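Local coordinates for protein cellulase (PDB 3WX5) that probably hydrolyses internal beta-1,4-glucosidic bonds of cellulose, as an endoglucanase of glycoside hydrolase family 12, at residues A[124-130]-A[214-220]; A[59-65]-A[229-235]. All blocks are in the same frame, centred on the assembly; numbering follows the deposited sequence.

Interaction 1 (A[124-130]-A[214-220]); sequences LWFSPSL and WYLHAVE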
ATOM      1  N   LEU A 124      -4.025  -0.351   2.590  1.00  8.80           N
ATOM      2  CA  LEU A 124      -4.259  -0.785   3.974  1.00 11.52           C
ATOM      3  C   LEU A 124      -5.333  -1.865   3.971  1.00 11.88           C
ATOM      4  O   LEU A 124      -6.355  -1.728   3.287  1.00 10.59           O
ATOM      5  CB  LEU A 124      -4.754   0.400   4.828  1.00 11.06           C
ATOM      6  CG  LEU A 124      -3.719   1.433   5.301  1.00 10.46           C
ATOM      7  CD1 LEU A 124      -3.116   2.183   4.138  1.00  9.08           C
ATOM      8  CD2 LEU A 124      -4.390   2.429   6.264  1.00 11.25           C
ATOM      9  N   TRP A 125      -5.185  -2.854   4.858  1.00  9.37           N
ATOM     10  CA  TRP A 125      -6.023  -4.044   4.788  1.00 11.61           C
ATOM     11  C   TRP A 125      -6.753  -4.182   6.127  1.00 11.22           C
ATOM     12  O   TRP A 125      -6.139  -4.054   7.190  1.00 10.65           O
ATOM     13  CB  TRP A 125      -5.175  -5.311   4.515  1.00 11.33           C
ATOM     14  CG  TRP A 125      -4.752  -5.464   3.083  1.00 11.62           C
ATOM     15  CD1 TRP A 125      -3.496  -5.278   2.564  1.00 11.69           C
ATOM     16  CD2 TRP A 125      -5.598  -5.804   1.976  1.00 10.91           C
ATOM     17  NE1 TRP A 125      -3.513  -5.519   1.210  1.00 14.69           N
ATOM     18  CE2 TRP A 125      -4.797  -5.780   0.814  1.00 14.15           C
ATOM     19  CE3 TRP A 125      -6.948  -6.147   1.860  1.00  8.63           C
ATOM     20  CZ2 TRP A 125      -5.291  -6.160  -0.447  1.00 12.46           C
ATOM     21  CZ3 TRP A 125      -7.452  -6.471   0.594  1.00 11.90           C
ATOM     22  CH2 TRP A 125      -6.637  -6.394  -0.553  1.00 10.98           C
ATOM     23  N   PHE A 126      -8.046  -4.461   6.041  1.00 10.89           N
ATOM     24  CA  PHE A 126      -8.927  -4.587   7.210  1.00 10.82           C
ATOM     25  C   PHE A 126      -9.753  -5.870   7.134  1.00 11.89           C
ATOM     26  O   PHE A 126     -10.160  -6.304   6.055  1.00 10.13           O
ATOM     27  CB  PHE A 126      -9.914  -3.416   7.247  1.00 10.94           C
ATOM     28  CG  PHE A 126      -9.256  -2.064   7.175  1.00 11.43           C
ATOM     29  CD1 PHE A 126      -8.829  -1.547   5.953  1.00 10.10           C
ATOM     30  CD2 PHE A 126      -9.157  -1.266   8.306  1.00 12.39           C
ATOM     31  CE1 PHE A 126      -8.179  -0.302   5.897  1.00 10.70           C
ATOM     32  CE2 PHE A 126      -8.614   0.014   8.232  1.00 12.53           C
ATOM     33  CZ  PHE A 126      -8.163   0.508   7.007  1.00 10.70           C
ATOM     34  N   SER A 127     -10.125  -6.411   8.297  1.00 11.61           N
ATOM     35  CA  SER A 127     -11.171  -7.418   8.275  1.00 13.56           C
ATOM     36  C   SER A 127     -11.707  -7.695   9.667  1.00 11.60           C
ATOM     37  O   SER A 127     -11.109  -7.258  10.655  1.00 11.67           O
ATOM     38  CB  SER A 127     -10.642  -8.718   7.680  1.00 15.99           C
ATOM     39  OG  SER A 127     -10.129  -9.533   8.714  1.00 17.09           O
ATOM     40  N   PRO A 128     -12.857  -8.376   9.746  1.00 12.48           N
ATOM     41  CA  PRO A 128     -13.430  -8.541  11.066  1.00 14.20           C
ATOM     42  C   PRO A 128     -12.648  -9.546  11.882  1.00 15.17           C
ATOM     43  O   PRO A 128     -12.878  -9.666  13.087  1.00 15.17           O
ATOM     44  CB  PRO A 128     -14.854  -9.046  10.786  1.00 14.78           C
ATOM     45  CG  PRO A 128     -14.792  -9.652   9.445  1.00 18.09           C
ATOM     46  CD  PRO A 128     -13.790  -8.792   8.683  1.00 15.32           C
ATOM     47  N   SER A 129     -11.755 -10.281  11.231  1.00 15.52           N
ATOM     48  CA  SER A 129     -10.959 -11.313  11.911  1.00 15.87           C
ATOM     49  C   SER A 129      -9.616 -10.831  12.491  1.00 18.89           C
ATOM     50  O   SER A 129      -9.013  -9.855  12.012  1.00 17.40           O
ATOM     51  CB  SER A 129     -10.768 -12.522  10.982  1.00 16.74           C
ATOM     52  OG  SER A 129      -9.815 -13.425  11.509  1.00 22.96           O
ATOM     53  N   LEU A 130      -9.205 -11.460  13.595  1.00 17.53           N
ATOM     54  CA  LEU A 130      -7.919 -11.195  14.221  1.00 17.53           C
ATOM     55  C   LEU A 130      -6.754 -11.819  13.453  1.00 16.45           C
ATOM     56  O   LEU A 130      -5.607 -11.473  13.705  1.00 18.31           O
ATOM     57  CB  LEU A 130      -7.924 -11.726  15.672  1.00 19.27           C
ATOM     58  CG  LEU A 130      -8.496 -10.779  16.735  1.00 21.10           C
ATOM     59  CD1 LEU A 130      -8.740 -11.549  18.050  1.00 28.54           C
ATOM     60  CD2 LEU A 130      -7.554  -9.608  16.984  1.00 23.15           C
ATOM     61  N   TRP A 214     -14.044  -3.622  12.547  1.00 12.42           N
ATOM     62  CA  TRP A 214     -13.042  -4.397  11.803  1.00 13.76           C
ATOM     63  C   TRP A 214     -11.641  -4.028  12.302  1.00 14.41           C
ATOM     64  O   TRP A 214     -11.444  -2.930  12.812  1.00 13.90           O
ATOM     65  CB  TRP A 214     -13.156  -4.127  10.302  1.00 13.36           C
ATOM     66  CG  TRP A 214     -14.395  -4.728   9.677  1.00 11.38           C
ATOM     67  CD1 TRP A 214     -15.293  -5.577  10.270  1.00 12.57           C
ATOM     68  CD2 TRP A 214     -14.909  -4.454   8.362  1.00 12.40           C
ATOM     69  NE1 TRP A 214     -16.318  -5.875   9.381  1.00 10.66           N
ATOM     70  CE2 TRP A 214     -16.102  -5.197   8.210  1.00 13.47           C
ATOM     71  CE3 TRP A 214     -14.462  -3.665   7.292  1.00 15.28           C
ATOM     72  CZ2 TRP A 214     -16.861  -5.171   7.033  1.00 13.46           C
ATOM     73  CZ3 TRP A 214     -15.197  -3.650   6.127  1.00 10.88           C
ATOM     74  CH2 TRP A 214     -16.367  -4.421   5.991  1.00  8.56           C
ATOM     75  N   TYR A 215     -10.692  -4.953  12.172  1.00 11.37           N
ATOM     76  CA  TYR A 215      -9.294  -4.694  12.499  1.00 12.57           C
ATOM     77  C   TYR A 215      -8.547  -4.160  11.288  1.00 11.99           C
ATOM     78  O   TYR A 215      -8.668  -4.721  10.216  1.00 12.82           O
ATOM     79  CB  TYR A 215      -8.633  -6.000  12.888  1.00 11.99           C
ATOM     80  CG  TYR A 215      -9.205  -6.512  14.172  1.00 13.54           C
ATOM     81  CD1 TYR A 215      -8.750  -6.012  15.400  1.00 17.39           C
ATOM     82  CD2 TYR A 215     -10.278  -7.384  14.169  1.00 19.52           C
ATOM     83  CE1 TYR A 215      -9.309  -6.443  16.600  1.00 18.75           C
ATOM     84  CE2 TYR A 215     -10.855  -7.810  15.363  1.00 18.16           C
ATOM     85  CZ  TYR A 215     -10.367  -7.328  16.568  1.00 19.61           C
ATOM     86  OH  TYR A 215     -10.934  -7.739  17.743  1.00 18.46           O
ATOM     87  N   LEU A 216      -7.695  -3.162  11.520  1.00 11.03           N
ATOM     88  CA  LEU A 216      -6.586  -2.831  10.627  1.00 10.98           C
ATOM     89  C   LEU A 216      -5.478  -3.851  10.799  1.00 13.25           C
ATOM     90  O   LEU A 216      -4.988  -4.048  11.918  1.00 13.04           O
ATOM     91  CB  LEU A 216      -6.066  -1.430  10.949  1.00 10.84           C
ATOM     92  CG  LEU A 216      -4.797  -0.990  10.205  1.00 11.87           C
ATOM     93  CD1 LEU A 216      -5.018  -1.011   8.670  1.00  8.35           C
ATOM     94  CD2 LEU A 216      -4.363   0.417  10.702  1.00 10.14           C
ATOM     95  N   HIS A 217      -5.118  -4.544   9.713  1.00 10.41           N
ATOM     96  CA  HIS A 217      -4.056  -5.563   9.786  1.00 11.85           C
ATOM     97  C   HIS A 217      -2.700  -5.085   9.323  1.00 12.18           C
ATOM     98  O   HIS A 217      -1.670  -5.524   9.843  1.00 13.29           O
ATOM     99  CB  HIS A 217      -4.456  -6.778   8.941  1.00 11.02           C
ATOM    100  CG  HIS A 217      -5.550  -7.580   9.561  1.00 11.73           C
ATOM    101  ND1 HIS A 217      -5.306  -8.491  10.573  1.00 14.29           N
ATOM    102  CD2 HIS A 217      -6.895  -7.508   9.429  1.00 15.39           C
ATOM    103  CE1 HIS A 217      -6.449  -9.047  10.929  1.00 17.39           C
ATOM    104  NE2 HIS A 217      -7.430  -8.457  10.266  1.00 15.96           N
ATOM    105  N   ALA A 218      -2.686  -4.220   8.306  1.00 10.38           N
ATOM    106  CA  ALA A 218      -1.429  -3.893   7.642  1.00 10.02           C
ATOM    107  C   ALA A 218      -1.503  -2.522   7.034  1.00 12.00           C
ATOM    108  O   ALA A 218      -2.509  -2.183   6.434  1.00 13.09           O
ATOM    109  CB  ALA A 218      -1.144  -4.921   6.522  1.00  9.63           C
ATOM    110  N   VAL A 219      -0.401  -1.779   7.124  1.00 11.18           N
ATOM    111  CA  VAL A 219      -0.273  -0.506   6.432  1.00 11.62           C
ATOM    112  C   VAL A 219       0.911  -0.676   5.477  1.00 12.56           C
ATOM    113  O   VAL A 219       2.069  -0.832   5.938  1.00 13.04           O
ATOM    114  CB  VAL A 219       0.053   0.635   7.439  1.00 11.60           C
ATOM    115  CG1 VAL A 219       0.233   1.984   6.698  1.00 10.90           C
ATOM    116  CG2 VAL A 219      -1.077   0.746   8.470  1.00 12.48           C
ATOM    117  N   GLU A 220       0.636  -0.579   4.173  1.00 11.77           N
ATOM    118  CA  GLU A 220       1.651  -0.851   3.154  1.00 11.44           C
ATOM    119  C   GLU A 220       1.740   0.337   2.227  1.00 11.48           C
ATOM    120  O   GLU A 220       0.771   1.076   2.060  1.00 10.51           O
ATOM    121  CB  GLU A 220       1.289  -2.108   2.339  1.00 10.58           C
ATOM    122  CG  GLU A 220       0.463  -3.140   3.103  1.00 12.12           C
ATOM    123  CD  GLU A 220       0.385  -4.520   2.417  1.00 16.52           C
ATOM    124  OE1 GLU A 220       0.711  -4.644   1.212  1.00 16.21           O
ATOM    125  OE2 GLU A 220       0.078  -5.510   3.122  1.00 16.74           O
TER
HETATM  126  O   HOH W   1      -1.138  -5.299  -0.650  1.00 12.06           O
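His-217 is the extra residue of a beta bulge that slips the antiparallel register by one: Trp-125 pairs with Ala-218, but Phe-126 already faces Leu-216. The bulged residue still donates a nearly straight bond from its N to Trp-125 O (2.8 Å, 171°), whereas Ala-218 N is buried without a partner. The His-217 ring swings alongside the other strand, where NE2 reaches Ser-127 OG weakly at 3.3 Å; that oxygen also accepts from Ser-129 N (3.1 Å), forming an ST turn. On the face carrying Leu-124 and Phe-126, Leu-216 turns its CG away from the backbone N (chi1 173°), which lays CD1 over the Phe-126 ring, 4.0 Å from its centroid. Beyond the strand end, Pro-128 CD rests on the five-membered ring of Trp-214, and Leu-130 CD2 sits over the Tyr-215 ring. At the other end a water accepts from Trp-125 NE1 and donates to Glu-220 OE1 (2.7 Å); OE2 is held by His-84 ND1. Trp-125 also stacks on Tyr-136 and meets Trp-85 edge to face. Such an aromatic patch is consistent with the substrate cleft on the concave sheet of the family 12 beta-jelly roll.

Interaction 2 (A[59-65]-A[229-235]); sequences NFILTRA and GRGLKSS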
ATOM      1  N   ASN A  59      14.322   0.959   1.940  1.00 14.24           N
ATOM      2  CA  ASN A  59      14.214   1.604   0.616  1.00 14.09           C
ATOM      3  C   ASN A  59      14.340   0.506  -0.452  1.00 15.17           C
ATOM      4  O   ASN A  59      15.095  -0.450  -0.264  1.00 15.06           O
ATOM      5  CB  ASN A  59      15.338   2.625   0.374  1.00 15.79           C
ATOM      6  CG  ASN A  59      15.279   3.818   1.306  1.00 16.23           C
ATOM      7  OD1 ASN A  59      14.324   4.009   2.062  1.00 13.24           O
ATOM      8  ND2 ASN A  59      16.327   4.641   1.252  1.00 16.51           N
ATOM      9  N   PHE A  60      13.634   0.649  -1.574  1.00 13.38           N
ATOM     10  CA  PHE A  60      13.763  -0.331  -2.663  1.00 13.63           C
ATOM     11  C   PHE A  60      13.611   0.293  -4.036  1.00 14.97           C
ATOM     12  O   PHE A  60      12.922   1.304  -4.197  1.00 13.97           O
ATOM     13  CB  PHE A  60      12.869  -1.579  -2.461  1.00 13.51           C
ATOM     14  CG  PHE A  60      11.375  -1.319  -2.582  1.00 12.11           C
ATOM     15  CD1 PHE A  60      10.761  -1.271  -3.843  1.00 12.86           C
ATOM     16  CD2 PHE A  60      10.585  -1.186  -1.445  1.00 13.36           C
ATOM     17  CE1 PHE A  60       9.378  -1.038  -3.975  1.00 16.40           C
ATOM     18  CE2 PHE A  60       9.177  -0.993  -1.550  1.00  9.09           C
ATOM     19  CZ  PHE A  60       8.578  -0.911  -2.821  1.00 13.30           C
ATOM     20  N   ILE A  61      14.290  -0.281  -5.026  1.00 13.75           N
ATOM     21  CA  ILE A  61      14.142   0.217  -6.394  1.00 14.34           C
ATOM     22  C   ILE A  61      13.824  -0.962  -7.303  1.00 14.49           C
ATOM     23  O   ILE A  61      14.360  -2.066  -7.105  1.00 12.00           O
ATOM     24  CB  ILE A  61      15.440   0.967  -6.852  1.00 13.60           C
ATOM     25  CG1 ILE A  61      15.294   1.509  -8.279  1.00 15.67           C
ATOM     26  CG2 ILE A  61      16.647   0.035  -6.771  1.00 18.59           C
ATOM     27  CD1 ILE A  61      16.322   2.599  -8.627  1.00 17.50           C
ATOM     28  N   LEU A  62      12.904  -0.754  -8.256  1.00 13.53           N
ATOM     29  CA  LEU A  62      12.608  -1.789  -9.276  1.00 13.40           C
ATOM     30  C   LEU A  62      13.791  -1.816 -10.253  1.00 13.06           C
ATOM     31  O   LEU A  62      14.011  -0.848 -11.008  1.00 13.35           O
ATOM     32  CB  LEU A  62      11.318  -1.455 -10.036  1.00 12.61           C
ATOM     33  CG  LEU A  62       9.988  -1.868  -9.382  1.00 17.16           C
ATOM     34  CD1 LEU A  62       9.760  -3.396  -9.430  1.00 13.82           C
ATOM     35  CD2 LEU A  62       9.896  -1.348  -7.947  1.00 17.07           C
ATOM     36  N   THR A  63      14.547  -2.908 -10.232  1.00 14.43           N
ATOM     37  CA  THR A  63      15.678  -3.052 -11.148  1.00 15.08           C
ATOM     38  C   THR A  63      15.303  -3.857 -12.372  1.00 16.91           C
ATOM     39  O   THR A  63      16.014  -3.831 -13.391  1.00 17.25           O
ATOM     40  CB  THR A  63      16.906  -3.706 -10.470  1.00 16.00           C
ATOM     41  OG1 THR A  63      16.547  -4.996  -9.994  1.00 16.20           O
ATOM     42  CG2 THR A  63      17.411  -2.843  -9.309  1.00 15.85           C
ATOM     43  N   ARG A  64      14.188  -4.576 -12.284  1.00 14.80           N
ATOM     44  CA  ARG A  64      13.668  -5.313 -13.431  1.00 15.42           C
ATOM     45  C   ARG A  64      12.156  -5.400 -13.337  1.00 14.13           C
ATOM     46  O   ARG A  64      11.633  -5.761 -12.289  1.00 14.72           O
ATOM     47  CB  ARG A  64      14.265  -6.719 -13.463  1.00 16.58           C
ATOM     48  CG  ARG A  64      13.919  -7.528 -14.711  1.00 19.86           C
ATOM     49  CD  ARG A  64      14.500  -8.947 -14.618  1.00 23.57           C
ATOM     50  NE  ARG A  64      14.163  -9.731 -15.808  1.00 34.03           N
ATOM     51  CZ  ARG A  64      14.620 -10.957 -16.056  1.00 36.91           C
ATOM     52  NH1 ARG A  64      15.489 -11.516 -15.223  1.00 41.05           N
ATOM     53  NH2 ARG A  64      14.247 -11.599 -17.160  1.00 32.61           N
ATOM     54  N   ALA A  65      11.454  -5.020 -14.406  1.00 14.65           N
ATOM     55  CA  ALA A  65      10.008  -5.189 -14.422  1.00 15.23           C
ATOM     56  C   ALA A  65       9.494  -5.406 -15.826  1.00 13.86           C
ATOM     57  O   ALA A  65       9.367  -4.473 -16.597  1.00 16.18           O
ATOM     58  CB  ALA A  65       9.304  -3.971 -13.765  1.00 14.64           C
ATOM     59  N   GLY A 229       7.811  -0.632 -15.086  1.00 14.04           N
ATOM     60  CA  GLY A 229       8.052  -0.259 -13.692  1.00 15.82           C
ATOM     61  C   GLY A 229       9.520  -0.050 -13.334  1.00 14.64           C
ATOM     62  O   GLY A 229       9.841   0.493 -12.271  1.00 13.32           O
ATOM     63  N   ARG A 230      10.428  -0.461 -14.219  1.00 13.93           N
ATOM     64  CA  ARG A 230      11.852  -0.396 -13.884  1.00 13.43           C
ATOM     65  C   ARG A 230      12.288   1.017 -13.529  1.00 13.03           C
ATOM     66  O   ARG A 230      12.054   1.976 -14.292  1.00 12.46           O
ATOM     67  CB  ARG A 230      12.730  -0.929 -15.026  1.00 15.90           C
ATOM     68  CG  ARG A 230      14.218  -0.996 -14.623  1.00 18.85           C
ATOM     69  CD  ARG A 230      15.087  -1.611 -15.741  1.00 26.29           C
ATOM     70  NE  ARG A 230      15.124  -0.725 -16.907  1.00 38.76           N
ATOM     71  CZ  ARG A 230      14.374  -0.857 -18.003  1.00 47.21           C
ATOM     72  NH1 ARG A 230      13.518  -1.873 -18.140  1.00 47.95           N
ATOM     73  NH2 ARG A 230      14.484   0.038 -18.980  1.00 51.21           N
ATOM     74  N   GLY A 231      12.968   1.143 -12.401  1.00 12.08           N
ATOM     75  CA  GLY A 231      13.417   2.469 -11.956  1.00 15.24           C
ATOM     76  C   GLY A 231      12.554   3.177 -10.920  1.00 14.39           C
ATOM     77  O   GLY A 231      13.026   4.117 -10.263  1.00 14.25           O
ATOM     78  N   LEU A 232      11.319   2.714 -10.708  1.00 12.71           N
ATOM     79  CA  LEU A 232      10.521   3.271  -9.607  1.00 12.20           C
ATOM     80  C   LEU A 232      11.213   2.970  -8.280  1.00 14.14           C
ATOM     81  O   LEU A 232      11.681   1.862  -8.068  1.00 14.57           O
ATOM     82  CB  LEU A 232       9.111   2.669  -9.595  1.00 12.80           C
ATOM     83  CG  LEU A 232       8.181   3.131 -10.729  1.00  9.65           C
ATOM     84  CD1 LEU A 232       6.997   2.121 -10.871  1.00 11.57           C
ATOM     85  CD2 LEU A 232       7.668   4.537 -10.439  1.00 11.70           C
ATOM     86  N   LYS A 233      11.252   3.949  -7.381  1.00 13.63           N
ATOM     87  CA  LYS A 233      11.968   3.761  -6.119  1.00 14.01           C
ATOM     88  C   LYS A 233      11.092   4.204  -4.951  1.00 12.86           C
ATOM     89  O   LYS A 233      10.485   5.270  -4.990  1.00 12.09           O
ATOM     90  CB  LYS A 233      13.266   4.592  -6.106  1.00 15.45           C
ATOM     91  CG  LYS A 233      14.150   4.325  -4.872  1.00 20.11           C
ATOM     92  CD  LYS A 233      15.550   4.982  -5.010  1.00 27.44           C
ATOM     93  CE  LYS A 233      16.430   4.769  -3.771  1.00 36.77           C
ATOM     94  NZ  LYS A 233      16.843   3.339  -3.532  1.00 41.34           N
ATOM     95  N   SER A 234      11.143   3.429  -3.878  1.00 10.62           N
ATOM     96  CA  SER A 234      10.437   3.732  -2.619  1.00 12.27           C
ATOM     97  C   SER A 234      11.506   4.084  -1.571  1.00 12.68           C
ATOM     98  O   SER A 234      12.443   3.308  -1.382  1.00 12.89           O
ATOM     99  CB  SER A 234       9.651   2.480  -2.194  1.00  9.43           C
ATOM    100  OG  SER A 234       9.157   2.509  -0.844  1.00 12.27           O
ATOM    101  N   SER A 235      11.373   5.249  -0.919  1.00 13.59           N
ATOM    102  CA  SER A 235      12.356   5.706   0.091  1.00 15.01           C
ATOM    103  C   SER A 235      11.723   6.259   1.365  1.00 13.27           C
ATOM    104  O   SER A 235      10.622   6.803   1.325  1.00 14.40           O
ATOM    105  CB  SER A 235      13.234   6.813  -0.524  1.00 14.37           C
ATOM    106  OG  SER A 235      13.808   6.342  -1.736  1.00 18.88           O
TER
HETATM  107  O   HOH W   2      18.346   4.058  -0.863  1.00 26.29           O
HETATM  108  O   HOH W   3      10.241  -1.808 -16.929  1.00 17.17           O
HETATM  109  O   HOH W   4      12.876  -4.504 -16.930  1.00 18.25           O
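Phe-60 lies with one ring face over Ser-234 CB, which stands 3.6 Å from the ring centroid and close to the ring normal, a CH-pi contact within an antiparallel pair of the outer sheet of the jelly roll. Its chi1 of 69° sets CG between the backbone N and the carbonyl carbon, folding the ring across toward the neighbouring strand. Ser-234 OG skirts the ring at CE2 and is held by Trp-108 NE1. The ring also touches Phe-223 of the facing sheet, and an alanine here would probably leave Ser-234 CB and Phe-223 without their aromatic cover and open a gap between the sheets. Backbone bonds run in both directions between Phe-60 and Ser-234, the one from Ser-234 N to Phe-60 O being 2.8 Å long. Next along, Leu-62 N bonds to Leu-232 O, while Leu-62 O receives Gly-231 N at 2.6 Å. That glycine occupies the third position of a type II turn, Gly-229 to Leu-232, closed by Leu-232 N to Gly-229 O. On the opposite sheet face, Lys-233 CG packs along Ile-61 CB, and a water accepts from both Lys-233 NZ and Asn-59 ND2, the amide's OD1 being held by Asp-236 N. Past the corner at Thr-63, another water accepts from Ala-65 N at 2.9 Å and from Arg-230 NH1, in the plane of the guanidinium group.

Overall arrangement
Interactions 1 and 2 lie on opposite sides of the chain's centre, with their own centres about 26 Å apart and their nearest atoms about 8 Å apart, so neither touches the other. Each joins strands of a different sheet of the sandwich: 124-130 with 214-220 in the sheet that probably carries the cellulose cleft, 59-65 with 229-235 in the six-stranded sheet behind it. Strand 215-225 connects them. It starts in interaction 1 and runs on to Phe-223 and Leu-225, which pack beneath interaction 2; the chain then turns and enters the second sheet as strand 233-243. Of the two, interaction 1 has the likelier place beside the substrate.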